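Local atomic coordinates of NADH dehydrogenase, putative (Plasmodium falciparum, PDB entry 5JWC), a protein that probably catalyses NADH oxidation with ubiquinone as electron acceptor, as an FAD-containing type II NADH dehydrogenase of the malaria parasite. Residues A[72-77]-A[204-209]; A[162-167]-A[290-295]; A[212-217]-A[515-520]. All coordinates share one frame; numbering follows the deposited sequence.

Contact 1: residues A[72-77]-A[204-209]; sequences LCSGTL and TAEFAD. With 4W0 (5-fluoro-3-methyl-2-{4-[4-(trifluoromethoxy)benzyl]phenyl}quinolin-4(1H)-one), chain M; 4W0 (5-fluoro-3-methyl-2-{4-[4-(trifluoromethoxy)benzyl]phenyl}quinolin-4(1H)-one), chain L.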
# COMPACT_ATOMS: atom_id res chain seq x y z
N LEU A 72 3.77 5.68 10.24
CA LEU A 72 3.19 5.38 8.94
C LEU A 72 2.82 6.65 8.18
O LEU A 72 2.95 6.70 6.96
CB LEU A 72 1.95 4.49 9.14
CG LEU A 72 1.56 3.40 8.17
CD1 LEU A 72 2.74 2.52 7.76
CD2 LEU A 72 0.44 2.57 8.84
N CYS A 73 2.35 7.68 8.91
CA CYS A 73 2.02 8.97 8.30
C CYS A 73 3.18 9.59 7.53
O CYS A 73 2.98 10.25 6.51
CB CYS A 73 1.54 9.99 9.35
SG CYS A 73 0.02 9.54 10.20
N SER A 74 4.41 9.39 7.99
CA SER A 74 5.56 10.04 7.36
C SER A 74 6.29 9.07 6.46
O SER A 74 7.16 9.47 5.69
CB SER A 74 6.53 10.55 8.42
OG SER A 74 6.93 9.45 9.22
N GLY A 75 5.98 7.79 6.63
CA GLY A 75 6.65 6.72 5.92
C GLY A 75 7.90 6.20 6.61
O GLY A 75 8.70 5.49 6.01
N THR A 76 8.09 6.54 7.89
CA THR A 76 9.23 6.02 8.64
C THR A 76 9.18 4.48 8.78
O THR A 76 10.21 3.81 8.75
CB THR A 76 9.32 6.67 10.05
OG1 THR A 76 9.69 8.04 9.93
CG2 THR A 76 10.35 5.96 10.92
N LEU A 77 7.98 3.94 8.94
CA LEU A 77 7.79 2.49 8.98
C LEU A 77 6.70 2.12 7.98
O LEU A 77 5.90 2.97 7.61
CB LEU A 77 7.42 2.03 10.38
CG LEU A 77 8.43 2.29 11.48
CD1 LEU A 77 7.82 1.91 12.83
CD2 LEU A 77 9.70 1.49 11.23
N THR A 204 3.10 15.18 14.50
CA THR A 204 3.77 16.45 14.21
C THR A 204 5.28 16.24 14.05
O THR A 204 5.89 16.75 13.11
CB THR A 204 3.47 17.50 15.34
OG1 THR A 204 2.05 17.71 15.45
CG2 THR A 204 4.14 18.84 15.04
N ALA A 205 5.89 15.50 14.97
CA ALA A 205 7.34 15.25 14.95
C ALA A 205 7.76 14.51 13.67
O ALA A 205 8.79 14.81 13.07
CB ALA A 205 7.75 14.44 16.20
N GLU A 206 6.97 13.52 13.28
CA GLU A 206 7.27 12.70 12.11
C GLU A 206 7.21 13.52 10.82
O GLU A 206 8.09 13.39 9.97
CB GLU A 206 6.30 11.52 12.02
CG GLU A 206 6.65 10.39 13.00
CD GLU A 206 7.94 9.69 12.60
OE1 GLU A 206 8.57 9.05 13.47
OE2 GLU A 206 8.32 9.77 11.41
N PHE A 207 6.18 14.33 10.68
CA PHE A 207 6.11 15.27 9.57
C PHE A 207 7.25 16.29 9.59
O PHE A 207 7.78 16.60 8.53
CB PHE A 207 4.76 15.98 9.54
CG PHE A 207 3.73 15.23 8.76
CD1 PHE A 207 3.94 14.96 7.42
CD2 PHE A 207 2.60 14.72 9.38
CE1 PHE A 207 3.00 14.24 6.67
CE2 PHE A 207 1.67 14.00 8.66
CZ PHE A 207 1.86 13.76 7.30
N ALA A 208 7.62 16.78 10.77
CA ALA A 208 8.72 17.74 10.84
C ALA A 208 10.01 17.12 10.33
O ALA A 208 10.75 17.76 9.58
CB ALA A 208 8.91 18.27 12.29
N ASP A 209 10.27 15.87 10.71
CA ASP A 209 11.46 15.16 10.23
C ASP A 209 11.40 14.94 8.71
O ASP A 209 12.36 15.22 7.99
CB ASP A 209 11.61 13.80 10.90
CG ASP A 209 11.99 13.90 12.38
OD1 ASP A 209 12.32 15.00 12.89
OD2 ASP A 209 11.95 12.84 13.04
C1 4W0 M . 10.67 7.06 15.41
C2 4W0 M . 11.15 8.01 14.49
C3 4W0 M . 12.53 8.17 14.28
C4 4W0 M . 13.46 7.39 14.99
C5 4W0 M . 12.99 6.43 15.90
C6 4W0 M . 11.61 6.27 16.11
O1 4W0 M . 17.26 18.83 10.51
C7 4W0 M . 14.93 7.57 14.76
C8 4W0 M . 15.40 8.57 13.82
C9 4W0 M . 14.41 9.39 13.08
C10 4W0 M . 14.76 10.48 12.10
C11 4W0 M . 15.48 11.61 12.52
C12 4W0 M . 15.77 12.65 11.65
C13 4W0 M . 15.30 12.54 10.35
C14 4W0 M . 14.57 11.46 9.94
C15 4W0 M . 14.29 10.43 10.80
O2 4W0 M . 15.74 6.89 15.36
N 4W0 M . 13.01 9.20 13.32
C16 4W0 M . 15.53 13.57 9.29
C17 4W0 M . 15.96 14.96 9.66
C18 4W0 M . 15.23 15.72 10.56
C19 4W0 M . 15.67 17.01 10.85
C20 4W0 M . 16.81 17.53 10.22
C21 4W0 M . 17.52 16.76 9.30
C22 4W0 M . 17.09 15.48 9.02
C23 4W0 M . 16.89 8.73 13.60
F1 4W0 M . 13.86 5.68 16.57
C24 4W0 M . 18.11 18.94 11.63
F2 4W0 M . 17.42 18.61 12.72
F3 4W0 M . 18.53 20.22 11.74
F4 4W0 M . 19.15 18.12 11.46
C1 4W0 L . 3.97 4.33 4.65
C2 4W0 L . 3.22 4.19 3.47
C3 4W0 L . 3.82 3.53 2.37
C4 4W0 L . 5.13 3.01 2.43
C5 4W0 L . 5.86 3.16 3.61
C6 4W0 L . 5.29 3.80 4.71
O1 4W0 L . -2.43 5.06 -7.99
C7 4W0 L . 5.74 2.31 1.24
C8 4W0 L . 4.95 2.16 0.03
C9 4W0 L . 3.58 2.73 0.01
C10 4W0 L . 2.63 2.60 -1.12
C11 4W0 L . 2.32 1.28 -1.43
C12 4W0 L . 1.44 0.99 -2.44
C13 4W0 L . 0.85 2.03 -3.10
C14 4W0 L . 1.11 3.36 -2.78
C15 4W0 L . 2.01 3.64 -1.77
O2 4W0 L . 6.87 1.87 1.27
N 4W0 L . 3.02 3.38 1.16
C16 4W0 L . -0.12 1.59 -4.15
C17 4W0 L . -0.68 2.54 -5.16
C18 4W0 L . 0.14 3.20 -6.06
C19 4W0 L . -0.44 4.04 -7.00
C20 4W0 L . -1.82 4.20 -7.04
C21 4W0 L . -2.63 3.52 -6.14
C22 4W0 L . -2.06 2.68 -5.20
C23 4W0 L . 5.57 1.44 -1.15
F1 4W0 L . 7.09 2.68 3.68
C24 4W0 L . -2.21 6.47 -7.91
F2 4W0 L . -2.14 6.83 -6.62
F3 4W0 L . -3.20 7.16 -8.54
F4 4W0 L . -1.07 6.78 -8.55
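Ser74 and Thr76 offer their hydroxyls to the same carboxylate oxygen, OE2 of Glu206, and both approach from one face of the carboxylate plane. Ser74 OG donates to Glu206 OE2 over 2.6 Å on the anti side, 35° out of the plane; Thr76 OG1 donates to Glu206 OE2 over 2.7 Å on the syn side, 23° out. The Glu206 chain is bent at chi2 (-69°), which swings the acid across the threonine, so that the two side chains meet at about a right angle. Next along helix 198-218, Phe207 brings the far end of its ring against Cys73: its CE2 lies 4.1 Å from Cys73 CB and its CZ 3.8 Å from Cys73 O, the carbonyl standing oblique to the ring. The short helix 69-74 stops here, Gly75 leaving it with positive phi, and the turn beyond brings Thr76 beside Ser74. Helix 198-218 follows a GxGxxG-like turn, as in a nucleotide-binding Rossmann unit, so the contact probably joins that unit to the flavin-binding part of the fold. Thr76 OG1 is also hydrogen-bonded to Arg517 NH2. The other oxygen, Glu206 OE1, is turned to the inhibitor of chain M and comes within 3.0 Å of its C2, while Leu77 O lies 3.1 Å from C6 of the inhibitor of chain L. In a buried setting, two hydroxyl donors on OE2 satisfy that oxygen and should limit the rotation of the carboxylate, and so probably the direction in which OE1 faces the quinolone.

Contact 2: residues A[162-167]-A[290-295]; sequences LKIRKK and YGLLIW. With 4W0 (5-fluoro-3-methyl-2-{4-[4-(trifluoromethoxy)benzyl]phenyl}quinolin-4(1H)-one), chain L.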
# COMPACT_ATOMS: atom_id res chain seq x y z
N LEU A 162 -2.49 6.33 6.13
CA LEU A 162 -2.08 6.33 4.73
C LEU A 162 -2.75 7.47 3.92
O LEU A 162 -2.15 8.00 2.99
CB LEU A 162 -2.39 4.97 4.10
CG LEU A 162 -1.62 3.86 4.84
CD1 LEU A 162 -1.98 2.54 4.28
CD2 LEU A 162 -0.12 4.03 4.72
N LYS A 163 -3.97 7.82 4.27
CA LYS A 163 -4.66 8.91 3.59
C LYS A 163 -4.01 10.24 3.95
O LYS A 163 -3.90 11.14 3.12
CB LYS A 163 -6.13 8.90 3.98
CG LYS A 163 -6.88 7.80 3.29
CD LYS A 163 -8.34 7.75 3.71
CE LYS A 163 -9.09 6.75 2.83
NZ LYS A 163 -8.79 7.04 1.39
N ILE A 164 -3.60 10.36 5.21
CA ILE A 164 -2.88 11.53 5.66
C ILE A 164 -1.58 11.68 4.88
O ILE A 164 -1.29 12.74 4.33
CB ILE A 164 -2.59 11.45 7.16
CG1 ILE A 164 -3.89 11.74 7.93
CG2 ILE A 164 -1.51 12.44 7.54
CD1 ILE A 164 -3.78 11.47 9.42
N ARG A 165 -0.81 10.59 4.82
CA ARG A 165 0.43 10.58 4.05
C ARG A 165 0.18 10.94 2.59
O ARG A 165 0.88 11.78 2.02
CB ARG A 165 1.09 9.20 4.14
CG ARG A 165 2.40 9.10 3.37
CD ARG A 165 3.01 7.70 3.46
NE ARG A 165 4.12 7.56 2.53
CZ ARG A 165 4.00 7.19 1.25
NH1 ARG A 165 2.79 6.91 0.75
NH2 ARG A 165 5.08 7.11 0.48
N LYS A 166 -0.82 10.30 1.98
CA LYS A 166 -1.10 10.56 0.57
C LYS A 166 -1.52 12.03 0.32
O LYS A 166 -1.10 12.65 -0.66
CB LYS A 166 -2.17 9.60 0.04
CG LYS A 166 -2.63 9.95 -1.40
CD LYS A 166 -3.48 8.85 -2.01
CE LYS A 166 -3.93 9.22 -3.45
NZ LYS A 166 -2.95 10.04 -4.20
N LYS A 167 -2.35 12.59 1.22
CA LYS A 167 -2.80 13.96 1.06
C LYS A 167 -1.61 14.91 1.11
O LYS A 167 -1.49 15.80 0.27
CB LYS A 167 -3.83 14.34 2.13
CG LYS A 167 -4.25 15.84 2.08
CD LYS A 167 -5.03 16.16 0.81
CE LYS A 167 -5.63 17.58 0.89
NZ LYS A 167 -6.41 17.88 -0.34
N TYR A 290 -5.24 26.54 6.17
CA TYR A 290 -4.60 25.23 6.25
C TYR A 290 -4.74 24.44 4.96
O TYR A 290 -5.70 24.63 4.22
CB TYR A 290 -5.19 24.42 7.40
CG TYR A 290 -6.54 23.81 7.10
CD1 TYR A 290 -7.72 24.52 7.29
CD2 TYR A 290 -6.63 22.51 6.63
CE1 TYR A 290 -8.95 23.95 7.01
CE2 TYR A 290 -7.85 21.93 6.35
CZ TYR A 290 -9.01 22.65 6.55
OH TYR A 290 -10.23 22.08 6.28
N GLY A 291 -3.81 23.52 4.71
CA GLY A 291 -3.93 22.58 3.61
C GLY A 291 -4.27 21.17 4.06
O GLY A 291 -4.95 20.42 3.35
N LEU A 292 -3.80 20.80 5.24
CA LEU A 292 -4.05 19.48 5.79
C LEU A 292 -4.33 19.61 7.28
O LEU A 292 -3.49 20.13 8.02
CB LEU A 292 -2.85 18.56 5.54
CG LEU A 292 -2.71 17.20 6.25
CD1 LEU A 292 -3.90 16.30 5.99
CD2 LEU A 292 -1.41 16.50 5.80
N LEU A 293 -5.51 19.16 7.71
CA LEU A 293 -5.91 19.24 9.11
C LEU A 293 -6.03 17.84 9.69
O LEU A 293 -6.81 17.02 9.21
CB LEU A 293 -7.25 19.98 9.27
CG LEU A 293 -7.81 20.13 10.69
CD1 LEU A 293 -6.87 20.97 11.55
CD2 LEU A 293 -9.19 20.78 10.61
N ILE A 294 -5.24 17.56 10.72
CA ILE A 294 -5.20 16.24 11.32
C ILE A 294 -5.82 16.28 12.71
O ILE A 294 -5.39 17.05 13.57
CB ILE A 294 -3.75 15.71 11.38
CG1 ILE A 294 -3.25 15.48 9.96
CG2 ILE A 294 -3.66 14.41 12.19
CD1 ILE A 294 -1.73 15.48 9.83
N TRP A 295 -6.85 15.46 12.92
CA TRP A 295 -7.55 15.42 14.19
C TRP A 295 -7.07 14.23 15.02
O TRP A 295 -7.47 13.09 14.80
CB TRP A 295 -9.07 15.33 13.96
CG TRP A 295 -9.91 15.81 15.10
CD1 TRP A 295 -10.50 15.05 16.08
CD2 TRP A 295 -10.29 17.16 15.36
NE1 TRP A 295 -11.20 15.86 16.94
CE2 TRP A 295 -11.10 17.15 16.51
CE3 TRP A 295 -10.03 18.38 14.73
CZ2 TRP A 295 -11.64 18.32 17.04
CZ3 TRP A 295 -10.58 19.53 15.26
CH2 TRP A 295 -11.37 19.49 16.40
C1 4W0 L . 3.97 4.33 4.65
C2 4W0 L . 3.22 4.19 3.47
C3 4W0 L . 3.82 3.53 2.37
C4 4W0 L . 5.13 3.01 2.43
C5 4W0 L . 5.86 3.16 3.61
C6 4W0 L . 5.29 3.80 4.71
O1 4W0 L . -2.43 5.06 -7.99
C7 4W0 L . 5.74 2.31 1.24
C8 4W0 L . 4.95 2.16 0.03
C9 4W0 L . 3.58 2.73 0.01
C10 4W0 L . 2.63 2.60 -1.12
C11 4W0 L . 2.32 1.28 -1.43
C12 4W0 L . 1.44 0.99 -2.44
C13 4W0 L . 0.85 2.03 -3.10
C14 4W0 L . 1.11 3.36 -2.78
C15 4W0 L . 2.01 3.64 -1.77
O2 4W0 L . 6.87 1.87 1.27
N 4W0 L . 3.02 3.38 1.16
C16 4W0 L . -0.12 1.59 -4.15
C17 4W0 L . -0.68 2.54 -5.16
C18 4W0 L . 0.14 3.20 -6.06
C19 4W0 L . -0.44 4.04 -7.00
C20 4W0 L . -1.82 4.20 -7.04
C21 4W0 L . -2.63 3.52 -6.14
C22 4W0 L . -2.06 2.68 -5.20
C23 4W0 L . 5.57 1.44 -1.15
F1 4W0 L . 7.09 2.68 3.68
C24 4W0 L . -2.21 6.47 -7.91
F2 4W0 L . -2.14 6.83 -6.62
F3 4W0 L . -3.20 7.16 -8.54
F4 4W0 L . -1.07 6.78 -8.55
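Arg165 NH2 is hydrogen-bonded to two carbonyl oxygens of the C-terminal tail, Pro518 O and Ile520 O; Arg165 leaves the helix away from the sheet, while the preceding residue, Ile164, points toward the sheet and packs on Ile294. The arginine chain is extended as far as NE, with CG trans to the backbone N (chi1 -180°). One face of its guanidinium lies against the inhibitor of chain L, whose C2 sits 3.4 Å above the guanidinium plane of Arg165, toward its rim, and whose ring N is 3.6 Å from Arg165 NH1. Leu162 CD2 adds a methyl 3.6 Å from that same inhibitor C2. On the sheet side the contact is apolar. Ile164 CG2 meets Ile294 CD1 at 3.8 Å, and Ile164 CD1 reaches Ile294 CG2 at 4.0 Å, the two branched chains crossing at a slant. Helix 158-174, with helix 182-188 following it, forms part of the connection of a beta-alpha-beta crossover from strand 153-154 to strand 190-194, and strand 292-295 lies between these two in the five-stranded parallel sheet of a Rossmann-type domain. Accordingly, the helix segment runs nearly antiparallel to the strand segment (162°), their axes 9.8 Å apart at closest approach. Phe207 of helix 198-218 touches both isoleucines, and Tyr153 of the neighbouring strand touches Ile164, Lys167 and Leu292. At the border of the contact, the partly exposed Lys167 lies alongside the buried Leu292, the two pointing opposite ways, with Lys167 CG 4.0 Å from Leu292 CD1. A bend at chi2 (68°) then carries the lysine to the residue just before the strand, where Lys167 CE passes 3.8 Å from Gly291 O.

Contact 3: residues A[212-217]-A[515-520]; sequences NKEVKI and YGRPFI. With 4W0 (5-fluoro-3-methyl-2-{4-[4-(trifluoromethoxy)benzyl]phenyl}quinolin-4(1H)-one), chain M; 4W0 (5-fluoro-3-methyl-2-{4-[4-(trifluoromethoxy)benzyl]phenyl}quinolin-4(1H)-one), chain L.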
# COMPACT_ATOMS: atom_id res chain seq x y z
N ASN A 212 11.95 18.26 6.94
CA ASN A 212 13.33 18.69 7.06
C ASN A 212 14.34 17.81 6.34
O ASN A 212 15.47 18.22 6.14
CB ASN A 212 13.73 18.77 8.53
CG ASN A 212 13.28 20.06 9.17
OD1 ASN A 212 13.26 21.10 8.52
ND2 ASN A 212 12.90 20.00 10.44
N LYS A 213 13.95 16.59 5.98
CA LYS A 213 14.91 15.72 5.31
C LYS A 213 14.55 15.46 3.84
O LYS A 213 15.00 16.17 2.96
CB LYS A 213 15.04 14.39 6.05
CG LYS A 213 16.25 13.58 5.59
CD LYS A 213 16.36 12.26 6.32
CE LYS A 213 17.71 11.61 6.08
NZ LYS A 213 17.84 10.33 6.85
N GLU A 214 13.73 14.44 3.59
CA GLU A 214 13.45 14.04 2.21
C GLU A 214 12.71 15.12 1.42
O GLU A 214 13.01 15.34 0.25
CB GLU A 214 12.64 12.73 2.19
CG GLU A 214 13.43 11.50 2.67
CD GLU A 214 13.35 11.28 4.17
OE1 GLU A 214 12.79 12.14 4.90
OE2 GLU A 214 13.84 10.22 4.63
N VAL A 215 11.77 15.81 2.06
CA VAL A 215 10.99 16.83 1.37
C VAL A 215 11.89 18.02 1.01
O VAL A 215 11.83 18.52 -0.12
CB VAL A 215 9.79 17.30 2.22
CG1 VAL A 215 9.10 18.48 1.55
CG2 VAL A 215 8.81 16.15 2.42
N LYS A 216 12.73 18.42 1.95
CA LYS A 216 13.65 19.53 1.71
C LYS A 216 14.56 19.21 0.50
O LYS A 216 14.85 20.07 -0.31
CB LYS A 216 14.50 19.81 2.96
CG LYS A 216 15.35 21.10 2.86
CD LYS A 216 16.25 21.26 4.09
CE LYS A 216 16.67 22.73 4.26
NZ LYS A 216 17.69 22.89 5.34
N ILE A 217 14.97 17.95 0.39
CA ILE A 217 15.81 17.49 -0.71
C ILE A 217 15.06 17.41 -2.03
O ILE A 217 15.53 17.91 -3.06
CB ILE A 217 16.43 16.12 -0.36
CG1 ILE A 217 17.46 16.30 0.75
CG2 ILE A 217 17.07 15.47 -1.58
CD1 ILE A 217 17.93 14.99 1.36
N TYR A 515 18.14 4.75 1.97
CA TYR A 515 17.46 5.24 0.77
C TYR A 515 16.43 6.33 1.06
O TYR A 515 15.91 6.92 0.14
CB TYR A 515 16.78 4.06 0.03
CG TYR A 515 17.73 2.91 -0.22
CD1 TYR A 515 18.76 3.02 -1.16
CD2 TYR A 515 17.62 1.72 0.49
CE1 TYR A 515 19.64 1.98 -1.38
CE2 TYR A 515 18.51 0.67 0.27
CZ TYR A 515 19.51 0.81 -0.67
OH TYR A 515 20.38 -0.23 -0.88
N GLY A 516 16.16 6.59 2.34
CA GLY A 516 15.19 7.61 2.72
C GLY A 516 13.74 7.13 2.68
O GLY A 516 13.45 6.05 2.17
N ARG A 517 12.82 7.94 3.19
CA ARG A 517 11.41 7.61 3.14
C ARG A 517 10.86 7.70 1.71
O ARG A 517 11.33 8.50 0.91
CB ARG A 517 10.62 8.52 4.09
CG ARG A 517 10.90 8.20 5.56
CD ARG A 517 10.28 9.24 6.47
NE ARG A 517 11.19 10.35 6.61
CZ ARG A 517 11.79 10.69 7.74
NH1 ARG A 517 12.62 11.71 7.74
NH2 ARG A 517 11.53 10.03 8.86
N PRO A 518 9.89 6.84 1.38
CA PRO A 518 9.35 6.76 0.02
C PRO A 518 8.35 7.89 -0.29
O PRO A 518 7.69 8.40 0.62
CB PRO A 518 8.65 5.40 -0.00
CG PRO A 518 8.24 5.18 1.43
CD PRO A 518 9.36 5.76 2.25
N PHE A 519 8.25 8.25 -1.56
CA PHE A 519 7.27 9.22 -2.02
C PHE A 519 6.16 8.56 -2.84
O PHE A 519 5.23 9.23 -3.29
CB PHE A 519 7.97 10.32 -2.85
CG PHE A 519 8.73 11.30 -2.00
CD1 PHE A 519 8.12 12.47 -1.58
CD2 PHE A 519 10.02 11.04 -1.60
CE1 PHE A 519 8.79 13.38 -0.78
CE2 PHE A 519 10.71 11.94 -0.79
CZ PHE A 519 10.10 13.12 -0.38
N ILE A 520 6.24 7.24 -3.03
CA ILE A 520 5.24 6.54 -3.83
C ILE A 520 3.86 6.61 -3.17
O ILE A 520 3.72 6.36 -1.97
CB ILE A 520 5.63 5.04 -4.08
CG1 ILE A 520 4.51 4.29 -4.80
CG2 ILE A 520 5.96 4.36 -2.80
CD1 ILE A 520 4.31 4.78 -6.23
C1 4W0 M . 10.67 7.06 15.41
C2 4W0 M . 11.15 8.01 14.49
C3 4W0 M . 12.53 8.17 14.28
C4 4W0 M . 13.46 7.39 14.99
C5 4W0 M . 12.99 6.43 15.90
C6 4W0 M . 11.61 6.27 16.11
O1 4W0 M . 17.26 18.83 10.51
C7 4W0 M . 14.93 7.57 14.76
C8 4W0 M . 15.40 8.57 13.82
C9 4W0 M . 14.41 9.39 13.08
C10 4W0 M . 14.76 10.48 12.10
C11 4W0 M . 15.48 11.61 12.52
C12 4W0 M . 15.77 12.65 11.65
C13 4W0 M . 15.30 12.54 10.35
C14 4W0 M . 14.57 11.46 9.94
C15 4W0 M . 14.29 10.43 10.80
O2 4W0 M . 15.74 6.89 15.36
N 4W0 M . 13.01 9.20 13.32
C16 4W0 M . 15.53 13.57 9.29
C17 4W0 M . 15.96 14.96 9.66
C18 4W0 M . 15.23 15.72 10.56
C19 4W0 M . 15.67 17.01 10.85
C20 4W0 M . 16.81 17.53 10.22
C21 4W0 M . 17.52 16.76 9.30
C22 4W0 M . 17.09 15.48 9.02
C23 4W0 M . 16.89 8.73 13.60
F1 4W0 M . 13.86 5.68 16.57
C24 4W0 M . 18.11 18.94 11.63
F2 4W0 M . 17.42 18.61 12.72
F3 4W0 M . 18.53 20.22 11.74
F4 4W0 M . 19.15 18.12 11.46
C1 4W0 L . 3.97 4.33 4.65
C2 4W0 L . 3.22 4.19 3.47
C3 4W0 L . 3.82 3.53 2.37
C4 4W0 L . 5.13 3.01 2.43
C5 4W0 L . 5.86 3.16 3.61
C6 4W0 L . 5.29 3.80 4.71
O1 4W0 L . -2.43 5.06 -7.99
C7 4W0 L . 5.74 2.31 1.24
C8 4W0 L . 4.95 2.16 0.03
C9 4W0 L . 3.58 2.73 0.01
C10 4W0 L . 2.63 2.60 -1.12
C11 4W0 L . 2.32 1.28 -1.43
C12 4W0 L . 1.44 0.99 -2.44
C13 4W0 L . 0.85 2.03 -3.10
C14 4W0 L . 1.11 3.36 -2.78
C15 4W0 L . 2.01 3.64 -1.77
O2 4W0 L . 6.87 1.87 1.27
N 4W0 L . 3.02 3.38 1.16
C16 4W0 L . -0.12 1.59 -4.15
C17 4W0 L . -0.68 2.54 -5.16
C18 4W0 L . 0.14 3.20 -6.06
C19 4W0 L . -0.44 4.04 -7.00
C20 4W0 L . -1.82 4.20 -7.04
C21 4W0 L . -2.63 3.52 -6.14
C22 4W0 L . -2.06 2.68 -5.20
C23 4W0 L . 5.57 1.44 -1.15
F1 4W0 L . 7.09 2.68 3.68
C24 4W0 L . -2.21 6.47 -7.91
F2 4W0 L . -2.14 6.83 -6.62
F3 4W0 L . -3.20 7.16 -8.54
F4 4W0 L . -1.07 6.78 -8.55
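A buried salt bridge, Glu214 to Arg517, ties helix 198-218 of the probable nucleotide-binding Rossmann unit to the C-terminal tail that follows helix 499-515. The grip falls on a single oxygen: Glu214 OE1 takes Arg517 NH1 at 2.9 Å through its syn lone pair and Arg517 NE, also at 2.9 Å, from above the carboxylate plane. Both bonds lie close to the guanidinium plane, yet the carboxylate is turned 70° against it, so the pair is crossed and not coplanar. Glu214 OE2 is held separately by the backbone, accepting from Arg517 N at 2.9 Å in a nearly straight bond (170°). Glutamate and arginine are both folded to meet, the first bent at chi2 (88°), the second at chi3. Three N-H donors grip the two oxygens of the acid, which probably favours its charged form. Gly516, where the chain leaves helix 499-515 with positive phi, passes its CA 3.5 Å from Glu214 OE2. Next to the ion pair, Phe519 turns its edge to the helix backbone: Glu214 CB sits 3.6 Å from Phe519 CE2, and Val215 N lies in the ring plane. Val215 and Phe519 also pack on helix 158-174 through Phe168 and Leu169 respectively, and Phe519 and Ile520 reach Ser85 and Tyr62 of the second subunit. The helix widens to a pi-type turn at 212-215, and Lys213 and Arg517 both line the inhibitor of chain M. The extended lysine runs across the arginine at about a right angle, with Lys213 CD 3.4 Å from the benzylic C16 of that inhibitor.

In the fold
Along the chain, contacts 1 and 2 interleave, as do contacts 2 and 3, whereas contact 1 closes before contact 3 opens. Their centres lie about 12 Å (1 to 2), 10 Å (1 to 3) and 17 Å (2 to 3) apart, on one side of the chain's centre. Helix 198-218 serves both contact 1 and contact 3, and its Phe207 also reaches contact 2 beside the parallel sheet. The C-terminal tail 515-520 touches both other contacts. Segments far apart in sequence thus converge on the inhibitor molecules of chains L and M: all three contacts touch the former, contacts 1 and 3 the latter, so that helices and tail together line these sites, close to the second subunit.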